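Local coordinates for fimbrin (Schizosaccharomyces pombe, PDB 1RT8), which binds and crosslinks actin filaments, associating with actin structures that support cell polarity and taking part in cytokinesis, mating and spore formation, at residues A[392-397]-A[502-507]; A[443-448]-A[478-483]. All blocks are in the same frame, centred on the assembly; numbering follows the deposited sequence.

Contact 1. Residues A[392-397]-A[502-507]; sequences MNITKT and LVLHFI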
loop_
_atom_site.group_PDB
_atom_site.type_symbol
_atom_site.label_atom_id
_atom_site.label_comp_id
_atom_site.label_asym_id
_atom_site.label_seq_id
_atom_site.Cartn_x
_atom_site.Cartn_y
_atom_site.Cartn_z
ATOM N N MET A 392 14.942 4.006 17.176
ATOM C CA MET A 392 14.696 3.926 18.610
ATOM C C MET A 392 13.518 3.009 18.878
ATOM O O MET A 392 13.519 2.265 19.857
ATOM C CB MET A 392 14.411 5.305 19.197
ATOM C CG MET A 392 14.288 5.297 20.714
ATOM S SD MET A 392 15.761 4.593 21.494
ATOM C CE MET A 392 16.924 5.949 21.345
ATOM N N ASN A 393 12.519 3.054 18.002
ATOM C CA ASN A 393 11.338 2.214 18.151
ATOM C C ASN A 393 11.745 0.740 18.125
ATOM O O ASN A 393 11.214 -0.066 18.890
ATOM C CB ASN A 393 10.344 2.496 17.026
ATOM C CG ASN A 393 9.020 1.777 17.219
ATOM O OD1 ASN A 393 8.444 1.267 16.267
ATOM N ND2 ASN A 393 8.529 1.748 18.451
ATOM N N ILE A 394 12.683 0.391 17.242
ATOM C CA ILE A 394 13.165 -0.987 17.149
ATOM C C ILE A 394 13.817 -1.399 18.474
ATOM O O ILE A 394 13.570 -2.489 18.984
ATOM C CB ILE A 394 14.201 -1.154 16.009
ATOM C CG1 ILE A 394 13.503 -1.103 14.650
ATOM C CG2 ILE A 394 14.943 -2.478 16.158
ATOM C CD1 ILE A 394 14.471 -1.130 13.481
ATOM N N THR A 395 14.644 -0.522 19.028
ATOM C CA THR A 395 15.318 -0.800 20.292
ATOM C C THR A 395 14.310 -1.029 21.414
ATOM O O THR A 395 14.410 -2.003 22.163
ATOM C CB THR A 395 16.230 0.376 20.722
ATOM O OG1 THR A 395 17.266 0.566 19.752
ATOM C CG2 THR A 395 16.859 0.103 22.095
ATOM N N LYS A 396 13.341 -0.123 21.522
ATOM C CA LYS A 396 12.337 -0.202 22.573
ATOM C C LYS A 396 11.367 -1.359 22.435
ATOM O O LYS A 396 11.025 -2.002 23.424
ATOM C CB LYS A 396 11.559 1.113 22.662
ATOM C CG LYS A 396 12.436 2.326 22.983
ATOM C CD LYS A 396 13.179 2.148 24.293
ATOM C CE LYS A 396 14.061 3.350 24.601
ATOM N NZ LYS A 396 13.269 4.606 24.745
ATOM N N THR A 397 10.910 -1.627 21.220
ATOM C CA THR A 397 9.978 -2.725 21.018
ATOM C C THR A 397 10.672 -4.063 21.274
ATOM O O THR A 397 10.041 -5.007 21.745
ATOM C CB THR A 397 9.395 -2.737 19.587
ATOM O OG1 THR A 397 10.440 -3.009 18.647
ATOM C CG2 THR A 397 8.747 -1.405 19.260
ATOM N N LEU A 502 17.777 0.224 5.593
ATOM C CA LEU A 502 16.650 -0.605 5.217
ATOM C C LEU A 502 16.942 -2.059 5.550
ATOM O O LEU A 502 16.032 -2.809 5.902
ATOM C CB LEU A 502 16.321 -0.407 3.735
ATOM C CG LEU A 502 16.090 1.070 3.364
ATOM C CD1 LEU A 502 15.584 1.203 1.921
ATOM C CD2 LEU A 502 15.078 1.687 4.320
ATOM N N VAL A 503 18.207 -2.456 5.465
ATOM C CA VAL A 503 18.561 -3.823 5.817
ATOM C C VAL A 503 18.348 -3.986 7.321
ATOM O O VAL A 503 17.823 -4.998 7.776
ATOM C CB VAL A 503 20.040 -4.153 5.491
ATOM C CG1 VAL A 503 20.444 -5.472 6.174
ATOM C CG2 VAL A 503 20.234 -4.268 3.972
ATOM N N LEU A 504 18.738 -2.982 8.097
ATOM C CA LEU A 504 18.585 -3.070 9.548
ATOM C C LEU A 504 17.110 -3.141 9.937
ATOM O O LEU A 504 16.744 -3.892 10.842
ATOM C CB LEU A 504 19.298 -1.894 10.239
ATOM C CG LEU A 504 19.417 -1.953 11.776
ATOM C CD1 LEU A 504 20.586 -1.092 12.275
ATOM C CD2 LEU A 504 18.114 -1.512 12.390
ATOM N N HIS A 505 16.260 -2.377 9.250
ATOM C CA HIS A 505 14.814 -2.402 9.513
ATOM C C HIS A 505 14.275 -3.822 9.316
ATOM O O HIS A 505 13.482 -4.315 10.111
ATOM C CB HIS A 505 14.087 -1.436 8.563
ATOM C CG HIS A 505 12.601 -1.643 8.483
ATOM N ND1 HIS A 505 11.992 -2.273 7.416
ATOM C CD2 HIS A 505 11.601 -1.289 9.327
ATOM C CE1 HIS A 505 10.684 -2.297 7.606
ATOM N NE2 HIS A 505 10.421 -1.707 8.759
ATOM N N PHE A 506 14.718 -4.473 8.250
ATOM C CA PHE A 506 14.292 -5.835 7.937
ATOM C C PHE A 506 14.710 -6.804 9.057
ATOM O O PHE A 506 13.895 -7.572 9.563
ATOM C CB PHE A 506 14.922 -6.262 6.607
ATOM C CG PHE A 506 14.643 -7.691 6.228
ATOM C CD1 PHE A 506 13.411 -8.056 5.702
ATOM C CD2 PHE A 506 15.617 -8.668 6.399
ATOM C CE1 PHE A 506 13.148 -9.380 5.348
ATOM C CE2 PHE A 506 15.366 -9.996 6.048
ATOM C CZ PHE A 506 14.127 -10.353 5.522
ATOM N N ILE A 507 15.985 -6.758 9.434
ATOM C CA ILE A 507 16.498 -7.628 10.484
ATOM C C ILE A 507 15.770 -7.365 11.796
ATOM O O ILE A 507 15.409 -8.295 12.527
ATOM C CB ILE A 507 18.012 -7.420 10.683
ATOM C CG1 ILE A 507 18.759 -7.849 9.420
ATOM C CG2 ILE A 507 18.509 -8.233 11.874
ATOM C CD1 ILE A 507 18.514 -9.296 9.022
#

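Contact 2. Residues A[443-448]-A[478-483]; sequences FVLDVL and ISIARK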
loop_
_atom_site.group_PDB
_atom_site.type_symbol
_atom_site.label_atom_id
_atom_site.label_comp_id
_atom_site.label_asym_id
_atom_site.label_seq_id
_atom_site.Cartn_x
_atom_site.Cartn_y
_atom_site.Cartn_z
ATOM N N PHE A 443 22.159 -14.354 2.483
ATOM C CA PHE A 443 22.280 -14.125 3.917
ATOM C C PHE A 443 20.914 -13.991 4.598
ATOM O O PHE A 443 20.673 -14.627 5.626
ATOM C CB PHE A 443 23.095 -12.861 4.195
ATOM C CG PHE A 443 23.247 -12.561 5.650
ATOM C CD1 PHE A 443 24.026 -13.378 6.462
ATOM C CD2 PHE A 443 22.576 -11.484 6.224
ATOM C CE1 PHE A 443 24.135 -13.126 7.832
ATOM C CE2 PHE A 443 22.678 -11.227 7.583
ATOM C CZ PHE A 443 23.460 -12.049 8.393
ATOM N N VAL A 444 20.018 -13.171 4.041
ATOM C CA VAL A 444 18.705 -13.000 4.659
ATOM C C VAL A 444 17.902 -14.300 4.680
ATOM O O VAL A 444 17.160 -14.559 5.626
ATOM C CB VAL A 444 17.876 -11.858 3.998
ATOM C CG1 VAL A 444 18.582 -10.517 4.242
ATOM C CG2 VAL A 444 17.674 -12.113 2.495
ATOM N N LEU A 445 18.057 -15.128 3.653
ATOM C CA LEU A 445 17.364 -16.410 3.626
ATOM C C LEU A 445 17.974 -17.331 4.710
ATOM O O LEU A 445 17.256 -18.106 5.347
ATOM C CB LEU A 445 17.463 -17.038 2.230
ATOM C CG LEU A 445 16.631 -16.321 1.159
ATOM C CD1 LEU A 445 16.993 -16.822 -0.223
ATOM C CD2 LEU A 445 15.146 -16.545 1.431
ATOM N N ASP A 446 19.285 -17.226 4.937
ATOM C CA ASP A 446 19.942 -18.027 5.982
ATOM C C ASP A 446 19.462 -17.604 7.374
ATOM O O ASP A 446 19.302 -18.440 8.270
ATOM C CB ASP A 446 21.466 -17.871 5.939
ATOM C CG ASP A 446 22.104 -18.646 4.811
ATOM O OD1 ASP A 446 21.440 -19.533 4.243
ATOM O OD2 ASP A 446 23.278 -18.368 4.503
ATOM N N VAL A 447 19.260 -16.300 7.563
ATOM C CA VAL A 447 18.781 -15.800 8.849
ATOM C C VAL A 447 17.411 -16.425 9.112
ATOM O O VAL A 447 17.143 -16.937 10.198
ATOM C CB VAL A 447 18.621 -14.271 8.834
ATOM C CG1 VAL A 447 18.009 -13.802 10.143
ATOM C CG2 VAL A 447 19.975 -13.606 8.622
ATOM N N LEU A 448 16.550 -16.385 8.099
ATOM C CA LEU A 448 15.205 -16.934 8.206
ATOM C C LEU A 448 15.255 -18.436 8.451
ATOM O O LEU A 448 14.404 -18.998 9.155
ATOM C CB LEU A 448 14.417 -16.623 6.928
ATOM C CG LEU A 448 14.027 -15.148 6.743
ATOM C CD1 LEU A 448 13.726 -14.822 5.289
ATOM C CD2 LEU A 448 12.820 -14.860 7.602
ATOM N N ILE A 478 11.388 -11.904 1.934
ATOM C CA ILE A 478 10.347 -11.006 2.438
ATOM C C ILE A 478 9.014 -11.722 2.645
ATOM O O ILE A 478 8.352 -11.513 3.658
ATOM C CB ILE A 478 10.141 -9.797 1.498
ATOM C CG1 ILE A 478 11.361 -8.873 1.584
ATOM C CG2 ILE A 478 8.855 -9.061 1.862
ATOM C CD1 ILE A 478 11.349 -7.723 0.599
ATOM N N SER A 479 8.620 -12.564 1.693
ATOM C CA SER A 479 7.367 -13.301 1.816
ATOM C C SER A 479 7.438 -14.324 2.960
ATOM O O SER A 479 6.436 -14.596 3.631
ATOM C CB SER A 479 7.034 -14.016 0.497
ATOM O OG SER A 479 6.750 -13.087 -0.546
ATOM N N ILE A 480 8.614 -14.904 3.178
ATOM C CA ILE A 480 8.758 -15.880 4.255
ATOM C C ILE A 480 8.656 -15.152 5.599
ATOM O O ILE A 480 8.047 -15.642 6.550
ATOM C CB ILE A 480 10.121 -16.616 4.180
ATOM C CG1 ILE A 480 10.145 -17.569 2.973
ATOM C CG2 ILE A 480 10.374 -17.382 5.483
ATOM C CD1 ILE A 480 11.468 -18.328 2.801
ATOM N N ALA A 481 9.264 -13.979 5.669
ATOM C CA ALA A 481 9.234 -13.189 6.892
ATOM C C ALA A 481 7.788 -12.802 7.190
ATOM O O ALA A 481 7.346 -12.816 8.338
ATOM C CB ALA A 481 10.126 -11.935 6.730
ATOM N N ARG A 482 7.030 -12.489 6.148
ATOM C CA ARG A 482 5.642 -12.115 6.340
ATOM C C ARG A 482 4.835 -13.314 6.808
ATOM O O ARG A 482 3.894 -13.158 7.592
ATOM C CB ARG A 482 5.066 -11.503 5.053
ATOM C CG ARG A 482 5.559 -10.069 4.855
ATOM C CD ARG A 482 5.199 -9.458 3.505
ATOM N NE ARG A 482 5.667 -8.074 3.437
ATOM C CZ ARG A 482 5.838 -7.391 2.312
ATOM N NH1 ARG A 482 5.580 -7.963 1.141
ATOM N NH2 ARG A 482 6.280 -6.136 2.360
ATOM N N LYS A 483 5.211 -14.508 6.350
ATOM C CA LYS A 483 4.508 -15.723 6.769
ATOM C C LYS A 483 4.734 -15.935 8.274
ATOM O O LYS A 483 3.910 -16.536 8.959
ATOM C CB LYS A 483 5.020 -16.955 6.005
ATOM C CG LYS A 483 4.232 -18.231 6.333
ATOM C CD LYS A 483 5.015 -19.528 6.037
ATOM C CE LYS A 483 5.234 -19.771 4.560
ATOM N NZ LYS A 483 5.604 -21.197 4.271
#

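Contact 1. Residues A[392-397]-A[502-507]
Ile-394 reaches across with one methyl: its CD1 lies 3.8 Å from CD2 of Leu-504 and 4.2 Å from the backbone CA of His-505. The side chain leaves helix 379-397 toward the other helix and is fully drawn out, with CD1 anti to CA (chi2 175°), so CG1 carries the tip across while the branch methyl CG2 stays behind, turned away from the backbone N. Leu-504 starts off to one side of the line between the helices. Its CG is anti to the backbone N (chi1 -171°), and with CD1 turned roughly anti to CA (chi2 157°) the other methyl, CD2, faces the isoleucine. The two side chains cross at a slant. His-505 meets the methyl with its backbone CA; its side chain stays farther off, the CB 4.9 Å from Ile-394 CD1. The touching residues are buried and apolar at the point of touch, and the pair is narrow, burying 97 Å². Met-413 of helix 410-421 covers both Ile-394 and Leu-504. Such a small hydrophobic bridge is a helix-to-helix contact joining the third and fourth calponin-homology repeats within the second actin-binding region.

Contact 2. Residues A[443-448]-A[478-483]
Leu-448 packs against Ile-480 and Ala-481, giving the largest share of the 169 Å² buried between two helices running nearly parallel, their axes 10.3 Å apart and inclined by 22°. Its CB sets out toward helix 467-483 and passes 4.4 Å from CG2 of Ile-480. CG lies anti to the carbonyl carbon, beside the backbone N (chi1 -71°); this branch point has no close partner across the contact and holds the two methyls. Both meet Ile-480, and CD2 alone also reaches Ala-481. CD1 comes up to the CB of Ile-480 at 4.2 Å. CD2 is 4.1 Å from the Ile-480 CG2. It also lies 4.0 Å from the Ala-481 CA and 4.1 Å from the Ala-481 CB, an approach to the backbone consistent with the small alanine side chain. Ile-480 points toward its partner as well, crossing Leu-448 obliquely. Its CG2 is anti to the backbone N and faces Leu-448, while the extended CG1 arm carries CD1 to within 4.3 Å of CD2 of Leu-445, one turn earlier on helix 442-451. All four touching residues are buried, and every touch is between carbons. Leu-510 of helix 500-511 closes over both Leu-448 and Ala-481. Elsewhere on helix 467-483, Arg-482 and Lys-483 touch helix 82-99, within the first calponin-homology repeat. Near-parallel helices packed through leucine, isoleucine and alanine, with a third helix laid against both, form the helical bundle core of the calponin-homology fold, here that of the fourth repeat.

In the fold
Helix 500-511 ties the two contacts together, their centres being about 15 Å apart on the same side of the chain's centre. Phe-506, whose CB points away from residues 392-397, packs its ring against both segments of contact 2: CE2 is 3.7 Å from CG1 of Val-444, and CE1 is 4.2 Å from both CB of Ala-481 and CG1 of Ile-478. Along the sequence, contact 2 is nested inside the long loop closed by contact 1. The roles differ: contact 2 lies inside one calponin-homology repeat, contact 1 between two.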